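Local coordinates for phage-like element PBSX protein XepA (PDB 6IA5), which is of unknown function, does not seem to take part in host cell lysis, and assembles as a pentamer encoded by a prophage lytic cassette, at residues 84-89 against 113-118; 59-64 against 117-122; 38-43 against 136-141. All blocks are in the same frame, centred on the assembly; numbering follows the deposited sequence.

Contact 1: 84-89 against 113-118. With ACT (acetate ion), chain B.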
loop_
_atom_site.group_PDB
_atom_site.type_symbol
_atom_site.label_atom_id
_atom_site.label_comp_id
_atom_site.label_asym_id
_atom_site.label_seq_id
_atom_site.Cartn_x
_atom_site.Cartn_y
_atom_site.Cartn_z
ATOM N N ILE E 84 27.957 1.276 18.439
ATOM C CA ILE E 84 28.378 1.238 17.051
ATOM C C ILE E 84 28.709 2.669 16.669
ATOM O O ILE E 84 27.873 3.561 16.830
ATOM C CB ILE E 84 27.299 0.646 16.111
ATOM C CG1 ILE E 84 26.928 -0.790 16.501
ATOM C CG2 ILE E 84 27.771 0.734 14.659
ATOM C CD1 ILE E 84 25.884 -1.431 15.561
ATOM N N GLU E 85 29.923 2.877 16.148
ATOM C CA GLU E 85 30.383 4.244 15.948
ATOM C C GLU E 85 30.986 4.406 14.558
ATOM O O GLU E 85 31.423 3.435 13.941
ATOM C CB GLU E 85 31.396 4.588 17.041
ATOM C CG GLU E 85 30.860 4.259 18.422
ATOM C CD GLU E 85 31.649 4.861 19.566
ATOM O OE1 GLU E 85 32.865 4.561 19.649
ATOM O OE2 GLU E 85 31.069 5.640 20.330
ATOM N N GLU E 86 31.029 5.658 14.098
ATOM C CA GLU E 86 31.488 5.966 12.758
ATOM C C GLU E 86 32.434 7.166 12.798
ATOM O O GLU E 86 32.363 8.004 13.707
ATOM C CB GLU E 86 30.287 6.309 11.882
ATOM C CG GLU E 86 29.373 5.120 11.612
ATOM C CD GLU E 86 28.270 5.477 10.631
ATOM O OE1 GLU E 86 28.619 5.814 9.449
ATOM O OE2 GLU E 86 27.081 5.465 11.070
ATOM N N SER E 87 33.303 7.244 11.785
ATOM C CA SER E 87 34.276 8.315 11.700
ATOM C C SER E 87 34.647 8.549 10.242
ATOM O O SER E 87 34.840 7.588 9.504
ATOM C CB SER E 87 35.516 7.938 12.487
ATOM O OG SER E 87 36.539 8.924 12.318
ATOM N N ASP E 88 34.801 9.828 9.853
ATOM C CA ASP E 88 35.314 10.144 8.531
ATOM C C ASP E 88 36.835 10.199 8.503
ATOM O O ASP E 88 37.416 10.124 7.424
ATOM C CB ASP E 88 34.624 11.365 7.926
ATOM C CG ASP E 88 33.470 10.924 7.030
ATOM O OD1 ASP E 88 33.656 9.902 6.287
ATOM O OD2 ASP E 88 32.397 11.554 7.118
ATOM N N ASN E 89 37.489 10.290 9.672
ATOM C CA ASN E 89 38.946 10.407 9.655
ATOM C C ASN E 89 39.635 9.287 10.430
ATOM O O ASN E 89 40.852 9.305 10.563
ATOM C CB ASN E 89 39.418 11.772 10.163
ATOM C CG ASN E 89 38.917 12.084 11.556
ATOM O OD1 ASN E 89 38.569 11.185 12.313
ATOM N ND2 ASN E 89 38.856 13.362 11.902
ATOM N N TYR E 113 22.891 1.220 8.990
ATOM C CA TYR E 113 23.320 1.588 7.648
ATOM C C TYR E 113 24.327 2.722 7.799
ATOM O O TYR E 113 24.023 3.724 8.444
ATOM C CB TYR E 113 22.116 1.930 6.762
ATOM C CG TYR E 113 21.338 0.698 6.369
ATOM C CD1 TYR E 113 20.501 0.065 7.284
ATOM C CD2 TYR E 113 21.506 0.109 5.120
ATOM C CE1 TYR E 113 19.801 -1.096 6.953
ATOM C CE2 TYR E 113 20.815 -1.049 4.773
ATOM C CZ TYR E 113 19.959 -1.642 5.688
ATOM O OH TYR E 113 19.298 -2.784 5.356
ATOM N N LEU E 114 25.520 2.534 7.217
ATOM C CA LEU E 114 26.657 3.385 7.518
ATOM C C LEU E 114 26.697 4.564 6.549
ATOM O O LEU E 114 26.229 4.451 5.408
ATOM C CB LEU E 114 27.915 2.525 7.385
ATOM C CG LEU E 114 28.003 1.378 8.394
ATOM C CD1 LEU E 114 29.160 0.463 8.029
ATOM C CD2 LEU E 114 28.147 1.919 9.830
ATOM N N SER E 115 27.309 5.672 6.990
ATOM C CA SER E 115 27.476 6.809 6.090
ATOM C C SER E 115 28.905 7.347 6.053
ATOM O O SER E 115 29.349 7.767 4.993
ATOM C CB SER E 115 26.467 7.896 6.325
ATOM O OG SER E 115 26.205 8.006 7.700
ATOM N N LYS E 116 29.636 7.303 7.176
ATOM C CA LYS E 116 31.000 7.808 7.169
ATOM C C LYS E 116 31.923 6.702 6.671
ATOM O O LYS E 116 31.488 5.571 6.482
ATOM C CB LYS E 116 31.385 8.275 8.575
ATOM C CG LYS E 116 30.403 9.263 9.178
ATOM C CD LYS E 116 30.908 9.930 10.419
ATOM C CE LYS E 116 29.895 10.955 10.900
ATOM N NZ LYS E 116 30.316 11.558 12.187
ATOM N N ARG E 117 33.212 7.018 6.533
ATOM C CA ARG E 117 34.142 6.097 5.910
ATOM C C ARG E 117 34.460 4.880 6.795
ATOM O O ARG E 117 34.631 3.778 6.278
ATOM C CB ARG E 117 35.391 6.844 5.451
ATOM C CG ARG E 117 36.402 5.923 4.792
ATOM C CD ARG E 117 37.483 6.714 4.095
ATOM N NE ARG E 117 38.447 5.726 3.654
ATOM C CZ ARG E 117 39.543 6.005 2.959
ATOM N NH1 ARG E 117 39.850 7.253 2.670
ATOM N NH2 ARG E 117 40.337 5.028 2.568
ATOM N N TYR E 118 34.559 5.076 8.115
ATOM C CA TYR E 118 35.050 4.054 9.032
ATOM C C TYR E 118 33.973 3.733 10.059
ATOM O O TYR E 118 33.244 4.634 10.486
ATOM C CB TYR E 118 36.291 4.554 9.792
ATOM C CG TYR E 118 37.435 4.948 8.893
ATOM C CD1 TYR E 118 38.355 4.003 8.462
ATOM C CD2 TYR E 118 37.576 6.253 8.443
ATOM C CE1 TYR E 118 39.401 4.347 7.618
ATOM C CE2 TYR E 118 38.611 6.615 7.598
ATOM C CZ TYR E 118 39.528 5.657 7.199
ATOM O OH TYR E 118 40.553 5.989 6.368
HETATM C C ACT B . 34.048 12.739 12.077
HETATM O O ACT B . 35.253 12.491 11.811
HETATM O OXT ACT B . 33.164 12.308 11.327
HETATM C CH3 ACT B . 33.584 13.560 13.267
HETATM O O HOH W 1 30.844 4.158 8.907
HETATM O O HOH W 2 25.164 6.032 9.423
#

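Contact 2: 59-64 against 117-122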
loop_
_atom_site.group_PDB
_atom_site.type_symbol
_atom_site.label_atom_id
_atom_site.label_comp_id
_atom_site.label_asym_id
_atom_site.label_seq_id
_atom_site.Cartn_x
_atom_site.Cartn_y
_atom_site.Cartn_z
ATOM N N GLN E 59 37.338 0.339 10.961
ATOM C CA GLN E 59 37.210 -0.522 9.792
ATOM C C GLN E 59 36.843 0.358 8.602
ATOM O O GLN E 59 35.837 1.056 8.639
ATOM C CB GLN E 59 36.090 -1.540 10.034
ATOM C CG GLN E 59 36.240 -2.351 11.316
ATOM C CD GLN E 59 37.347 -3.363 11.188
ATOM O OE1 GLN E 59 37.236 -4.343 10.453
ATOM N NE2 GLN E 59 38.427 -3.152 11.924
ATOM N N ASP E 60 37.672 0.338 7.560
ATOM C CA ASP E 60 37.429 1.123 6.362
ATOM C C ASP E 60 36.334 0.434 5.542
ATOM O O ASP E 60 36.460 -0.758 5.240
ATOM C CB ASP E 60 38.723 1.250 5.559
ATOM C CG ASP E 60 38.690 2.281 4.434
ATOM O OD1 ASP E 60 37.612 2.838 4.127
ATOM O OD2 ASP E 60 39.768 2.537 3.877
ATOM N N ARG E 61 35.262 1.169 5.198
ATOM C CA ARG E 61 34.189 0.595 4.386
ATOM C C ARG E 61 34.622 0.431 2.928
ATOM O O ARG E 61 34.048 -0.381 2.209
ATOM C CB ARG E 61 32.972 1.524 4.339
ATOM C CG ARG E 61 32.240 1.636 5.669
ATOM C CD ARG E 61 31.271 2.800 5.620
ATOM N NE ARG E 61 30.292 2.475 4.616
ATOM C CZ ARG E 61 29.510 3.334 3.993
ATOM N NH1 ARG E 61 29.479 4.601 4.358
ATOM N NH2 ARG E 61 28.754 2.905 2.999
ATOM N N LEU E 62 35.602 1.224 2.487
ATOM C CA LEU E 62 36.012 1.278 1.096
ATOM C C LEU E 62 36.985 0.141 0.811
ATOM O O LEU E 62 37.986 -0.027 1.506
ATOM C CB LEU E 62 36.672 2.631 0.810
ATOM C CG LEU E 62 35.813 3.863 1.101
ATOM C CD1 LEU E 62 36.516 5.137 0.625
ATOM C CD2 LEU E 62 34.438 3.740 0.445
ATOM N N GLY E 63 36.678 -0.638 -0.221
ATOM C CA GLY E 63 37.475 -1.800 -0.560
ATOM C C GLY E 63 36.790 -2.542 -1.696
ATOM O O GLY E 63 35.804 -2.039 -2.240
ATOM N N ALA E 64 37.277 -3.748 -1.985
ATOM C CA ALA E 64 36.690 -4.614 -2.999
ATOM C C ALA E 64 35.229 -4.922 -2.658
ATOM O O ALA E 64 34.390 -5.031 -3.543
ATOM C CB ALA E 64 37.495 -5.892 -3.130
ATOM N N ARG E 117 33.212 7.018 6.533
ATOM C CA ARG E 117 34.142 6.097 5.910
ATOM C C ARG E 117 34.460 4.880 6.795
ATOM O O ARG E 117 34.631 3.778 6.278
ATOM C CB ARG E 117 35.391 6.844 5.451
ATOM C CG ARG E 117 36.402 5.923 4.792
ATOM C CD ARG E 117 37.483 6.714 4.095
ATOM N NE ARG E 117 38.447 5.726 3.654
ATOM C CZ ARG E 117 39.543 6.005 2.959
ATOM N NH1 ARG E 117 39.850 7.253 2.670
ATOM N NH2 ARG E 117 40.337 5.028 2.568
ATOM N N TYR E 118 34.559 5.076 8.115
ATOM C CA TYR E 118 35.050 4.054 9.032
ATOM C C TYR E 118 33.973 3.733 10.059
ATOM O O TYR E 118 33.244 4.634 10.486
ATOM C CB TYR E 118 36.291 4.554 9.792
ATOM C CG TYR E 118 37.435 4.948 8.893
ATOM C CD1 TYR E 118 38.355 4.003 8.462
ATOM C CD2 TYR E 118 37.576 6.253 8.443
ATOM C CE1 TYR E 118 39.401 4.347 7.618
ATOM C CE2 TYR E 118 38.611 6.615 7.598
ATOM C CZ TYR E 118 39.528 5.657 7.199
ATOM O OH TYR E 118 40.553 5.989 6.368
ATOM N N TYR E 119 33.903 2.455 10.455
ATOM C CA TYR E 119 32.994 2.016 11.505
ATOM C C TYR E 119 33.802 1.259 12.558
ATOM O O TYR E 119 34.894 0.765 12.258
ATOM C CB TYR E 119 31.844 1.160 10.937
ATOM C CG TYR E 119 32.269 -0.089 10.205
ATOM C CD1 TYR E 119 32.633 -0.042 8.862
ATOM C CD2 TYR E 119 32.326 -1.322 10.849
ATOM C CE1 TYR E 119 33.048 -1.178 8.181
ATOM C CE2 TYR E 119 32.722 -2.470 10.171
ATOM C CZ TYR E 119 33.083 -2.398 8.835
ATOM O OH TYR E 119 33.511 -3.522 8.186
ATOM N N ARG E 120 33.241 1.150 13.779
ATOM C CA ARG E 120 33.823 0.288 14.791
ATOM C C ARG E 120 32.763 -0.035 15.834
ATOM O O ARG E 120 31.762 0.684 15.959
ATOM C CB ARG E 120 34.996 1.000 15.499
ATOM C CG ARG E 120 34.542 2.039 16.517
ATOM C CD ARG E 120 35.731 2.669 17.240
ATOM N NE ARG E 120 35.265 3.659 18.200
ATOM C CZ ARG E 120 36.070 4.474 18.886
ATOM N NH1 ARG E 120 37.378 4.376 18.745
ATOM N NH2 ARG E 120 35.566 5.395 19.691
ATOM N N PHE E 121 33.003 -1.134 16.556
ATOM C CA PHE E 121 32.302 -1.419 17.790
ATOM C C PHE E 121 33.195 -0.975 18.946
ATOM O O PHE E 121 34.414 -1.153 18.904
ATOM C CB PHE E 121 32.030 -2.922 17.922
ATOM C CG PHE E 121 30.926 -3.457 17.036
ATOM C CD1 PHE E 121 30.293 -2.643 16.101
ATOM C CD2 PHE E 121 30.532 -4.782 17.138
ATOM C CE1 PHE E 121 29.285 -3.150 15.280
ATOM C CE2 PHE E 121 29.535 -5.288 16.308
ATOM C CZ PHE E 121 28.918 -4.478 15.382
ATOM N N ARG E 122 32.554 -0.411 19.970
ATOM C CA ARG E 122 33.205 -0.107 21.233
ATOM C C ARG E 122 32.282 -0.622 22.332
ATOM O O ARG E 122 31.112 -0.251 22.391
ATOM C CB ARG E 122 33.500 1.399 21.334
ATOM C CG ARG E 122 34.195 1.828 22.622
ATOM C CD ARG E 122 34.599 3.304 22.622
ATOM N NE ARG E 122 33.457 4.202 22.468
ATOM C CZ ARG E 122 32.638 4.602 23.443
ATOM N NH1 ARG E 122 32.870 4.267 24.704
ATOM N NH2 ARG E 122 31.564 5.320 23.161
HETATM O O HOH W 3 34.838 -5.397 9.372
HETATM O O HOH W 4 35.782 -3.066 6.434
#

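Contact 3: 38-43 against 136-141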
loop_
_atom_site.group_PDB
_atom_site.type_symbol
_atom_site.label_atom_id
_atom_site.label_comp_id
_atom_site.label_asym_id
_atom_site.label_seq_id
_atom_site.Cartn_x
_atom_site.Cartn_y
_atom_site.Cartn_z
ATOM N N GLY E 38 24.858 -12.763 6.546
ATOM C CA GLY E 38 24.608 -13.858 7.478
ATOM C C GLY E 38 25.883 -14.420 8.124
ATOM O O GLY E 38 25.835 -15.293 9.004
ATOM N N VAL E 39 27.043 -13.923 7.691
ATOM C CA VAL E 39 28.334 -14.343 8.230
ATOM C C VAL E 39 28.683 -13.403 9.391
ATOM O O VAL E 39 28.310 -12.230 9.358
ATOM C CB VAL E 39 29.427 -14.347 7.131
ATOM C CG1 VAL E 39 30.772 -14.815 7.685
ATOM C CG2 VAL E 39 29.018 -15.274 5.976
ATOM N N ALA E 40 29.389 -13.906 10.419
ATOM C CA ALA E 40 29.880 -13.026 11.470
ATOM C C ALA E 40 31.363 -13.285 11.737
ATOM O O ALA E 40 31.867 -14.380 11.501
ATOM C CB ALA E 40 29.045 -13.184 12.721
ATOM N N GLU E 41 32.056 -12.249 12.225
ATOM C CA GLU E 41 33.409 -12.352 12.750
ATOM C C GLU E 41 33.325 -12.186 14.278
ATOM O O GLU E 41 32.622 -11.296 14.767
ATOM C CB GLU E 41 34.263 -11.237 12.146
ATOM C CG GLU E 41 35.659 -11.152 12.761
ATOM C CD GLU E 41 36.572 -10.030 12.267
ATOM O OE1 GLU E 41 36.090 -8.924 11.941
ATOM O OE2 GLU E 41 37.767 -10.260 12.197
ATOM N N ILE E 42 34.031 -13.043 15.035
ATOM C CA ILE E 42 34.180 -12.764 16.460
ATOM C C ILE E 42 35.259 -11.691 16.633
ATOM O O ILE E 42 36.377 -11.862 16.170
ATOM C CB ILE E 42 34.399 -14.038 17.311
ATOM C CG1 ILE E 42 34.451 -13.698 18.805
ATOM C CG2 ILE E 42 35.632 -14.828 16.861
ATOM C CD1 ILE E 42 34.403 -14.918 19.730
ATOM N N LEU E 43 34.895 -10.554 17.239
ATOM C CA LEU E 43 35.828 -9.449 17.375
ATOM C C LEU E 43 36.757 -9.666 18.570
ATOM O O LEU E 43 37.926 -9.289 18.511
ATOM C CB LEU E 43 35.060 -8.141 17.581
ATOM C CG LEU E 43 34.197 -7.650 16.424
ATOM C CD1 LEU E 43 33.826 -6.206 16.658
ATOM C CD2 LEU E 43 34.919 -7.789 15.083
ATOM N N TYR E 136 30.318 -10.328 18.406
ATOM C CA TYR E 136 30.270 -10.725 16.997
ATOM C C TYR E 136 29.824 -9.555 16.129
ATOM O O TYR E 136 28.974 -8.755 16.541
ATOM C CB TYR E 136 29.288 -11.892 16.784
ATOM C CG TYR E 136 29.865 -13.239 17.152
ATOM C CD1 TYR E 136 29.920 -13.665 18.477
ATOM C CD2 TYR E 136 30.414 -14.063 16.185
ATOM C CE1 TYR E 136 30.459 -14.900 18.820
ATOM C CE2 TYR E 136 30.956 -15.306 16.503
ATOM C CZ TYR E 136 30.996 -15.707 17.825
ATOM O OH TYR E 136 31.526 -16.925 18.121
ATOM N N GLN E 137 30.363 -9.517 14.905
ATOM C CA GLN E 137 30.072 -8.444 13.969
ATOM C C GLN E 137 29.749 -9.025 12.590
ATOM O O GLN E 137 30.536 -9.809 12.059
ATOM C CB GLN E 137 31.280 -7.520 13.872
ATOM C CG GLN E 137 31.055 -6.312 12.960
ATOM C CD GLN E 137 32.243 -5.383 13.024
ATOM O OE1 GLN E 137 33.290 -5.641 12.404
ATOM N NE2 GLN E 137 32.108 -4.309 13.800
ATOM N N SER E 138 28.589 -8.625 12.036
ATOM C CA SER E 138 28.219 -8.940 10.659
ATOM C C SER E 138 28.192 -7.641 9.854
ATOM O O SER E 138 27.838 -6.590 10.388
ATOM C CB SER E 138 26.876 -9.635 10.570
ATOM O OG SER E 138 26.911 -10.912 11.198
ATOM N N VAL E 139 28.576 -7.743 8.579
ATOM C CA VAL E 139 28.519 -6.631 7.639
ATOM C C VAL E 139 27.761 -7.093 6.398
ATOM O O VAL E 139 27.701 -8.290 6.116
ATOM C CB VAL E 139 29.924 -6.122 7.268
ATOM C CG1 VAL E 139 30.625 -5.468 8.468
ATOM C CG2 VAL E 139 30.785 -7.217 6.645
ATOM N N GLY E 140 27.176 -6.136 5.669
ATOM C CA GLY E 140 26.540 -6.428 4.392
ATOM C C GLY E 140 26.972 -5.411 3.350
ATOM O O GLY E 140 27.755 -4.503 3.650
ATOM N N ALA E 141 26.456 -5.579 2.131
ATOM C CA ALA E 141 26.849 -4.767 0.997
ATOM C C ALA E 141 25.824 -4.967 -0.119
ATOM O O ALA E 141 25.204 -6.034 -0.194
ATOM C CB ALA E 141 28.205 -5.239 0.536
HETATM O O HOH W 5 29.336 -10.359 7.628
HETATM O O HOH W 6 33.960 -7.561 10.750
#

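Contact 1: 84-89 against 113-118
Strand 80-87 meets the loop that leads into strand 118-125 through one backbone pair and two carboxylates that take over where the pairing stops. Ser87 and Tyr118 form an antiparallel hydrogen-bonded pair. Tyr118 N approaches Ser87 O at 2.9 Å, nearly along the carbonyl axis, whereas Ser87 N reaches Tyr118 O from above its carbonyl plane. Beside them Glu86 CA leans on Tyr118 O in a CA-H...O contact.

The carboxylates grip backbone N-H groups. Glu86 carries CG beside its own backbone N (chi1 -68°) and runs extended to the loop, where OE1 accepts two nearly straight bonds: from Ser115 N at 2.8 Å, on the syn lone pair, and from Lys116 N at 2.9 Å, almost along the C-O axis. Asp88 OD1 receives Arg117 N at 2.9 Å from above the carboxylate plane, and also Leu106 N of the second subunit. A water ties Glu86 OE2, Tyr113 O and Ser115 OG together.

Leu114 CD2 packs on the end of the Glu86 chain, 3.6 Å from the carboxylate carbon CD. The extended Lys116 chain crosses Asp88 at about a right angle, its CG 3.7 Å from OD2, and carries NZ past it to Thr94 OG1 and to a bound acetate, OXT 3.1 Å away. In its plane, the Tyr118 ring edge faces Ser87 O and Asp88 O.

Three consecutive loop N-H groups, those of residues 115 to 117, are thus bound by carboxylate oxygens of Glu86 and Asp88. So many donors around Glu86 and Asp88 would be expected to stabilise both as carboxylates.

Contact 2: 59-64 against 117-122
An antiparallel pairing, with an Asx turn at the end of one strand, joins the end of strand 53-60, an outermost strand of its four-stranded sheet within the chain, to the start of strand 118-125. Gln59 and Tyr119 are the hydrogen-bonded pair: Gln59 N donates to Tyr119 O at 2.8 Å, nearly along the carbonyl axis, and Tyr119 N returns the bond to a lone pair of Gln59 O. Asp60 and Tyr118 follow as a non-hydrogen-bonded pair. Beyond them Arg61 N points almost straight down the carbonyl of Arg117, 2.9 Å from its O.

On the face carrying Asp60 and Tyr118, the aspartate has CG anti to its backbone N (chi1 -168°), and its carboxylate meets the extended Arg117 side-on. Arg117 NE donates to Asp60 OD1 at 3.0 Å and Arg117 NH2 to the syn lone pair of Asp60 OD2 at 2.9 Å, a salt bridge in which both oxygens stay near the guanidinium plane although the two planes are turned 45° apart. The same OD1 takes Leu62 N from above the carboxylate, closing the Asx turn, so the residue that fixes the arginine also bends the chain out of the strand. Leu62 CD1 lies over one guanidinium face, 3.6 Å from NE, and Tyr118 OH over the opposite one. Tyr75 of the second subunit adds a cation-pi contact to this arginine.

Gln59 and Tyr119 occupy the other face. The tyrosine takes the crowded first torsion (chi1 59°), which lays its ring beneath Gln59 CB in a CH-pi contact, 3.5 Å from CB to the ring centroid, while Arg61 CG comes to the ring edge. Two waters link Tyr119 OH to Gln59 OE1 and to Asp60 O, while Gln59 NE2 donates to Leu57 O.

Contact 3: 38-43 against 136-141
Of residues 136-141, Tyr136 is the one most covered by residues 38-43. Ile42 lies across one face of the ring, its CB 4.0 Å from the centroid in a CH-pi contact, and CD1 reaches on toward the hydroxyl because CG1 stands anti to the backbone N (chi1 -176°). Ala40 CB touches the ring edge at CD2, 3.8 Å away. Gln137 is on the other face of the sheet, where Leu43 crosses it obliquely, CD2 3.8 Å from Gln137 OE1 and CD1 near NE2.

The backbone sets these positions. Glu41 and Gln137 form an antiparallel hydrogen-bonded pair, in which Glu41 N and Gln137 O, like Gln137 N and Glu41 O, are 2.9 Å apart. Farther along, Ser138 OG donates to Val39 O at 2.7 Å from above the carbonyl plane, and a water links that oxygen to Val139 N. A second water joins Glu41 OE1 to Gln137 OE1, while Gln137 NE2 bonds to Gln56 OE1.

Strand 41-44 is an outermost strand of its sheet within the chain; strand 133-140 pairs with strand 69-76 beyond it, and Leu43 and Gln137 pack onto Phe121 of strand 118-125.

In the fold
Along the chain, 38-43 comes first and 136-141 last, so contact 3 encloses the other two, while contacts 1 and 2 share Arg117 and Tyr118. Centres of contacts 1 and 2 lie about 7 Å apart, joined by strand 118-125, which has strand 80-87 on one side and strand 53-60 on the other. Contact 3, its centre about 12 Å from that of contact 2, belongs to a second four-stranded antiparallel sheet; Phe121 and Tyr119 pack across to it. The sheets share the strand order 1-4-2-3 and pack together as one beta domain. All three contacts also touch the second subunit, so this domain participates in pentamer assembly.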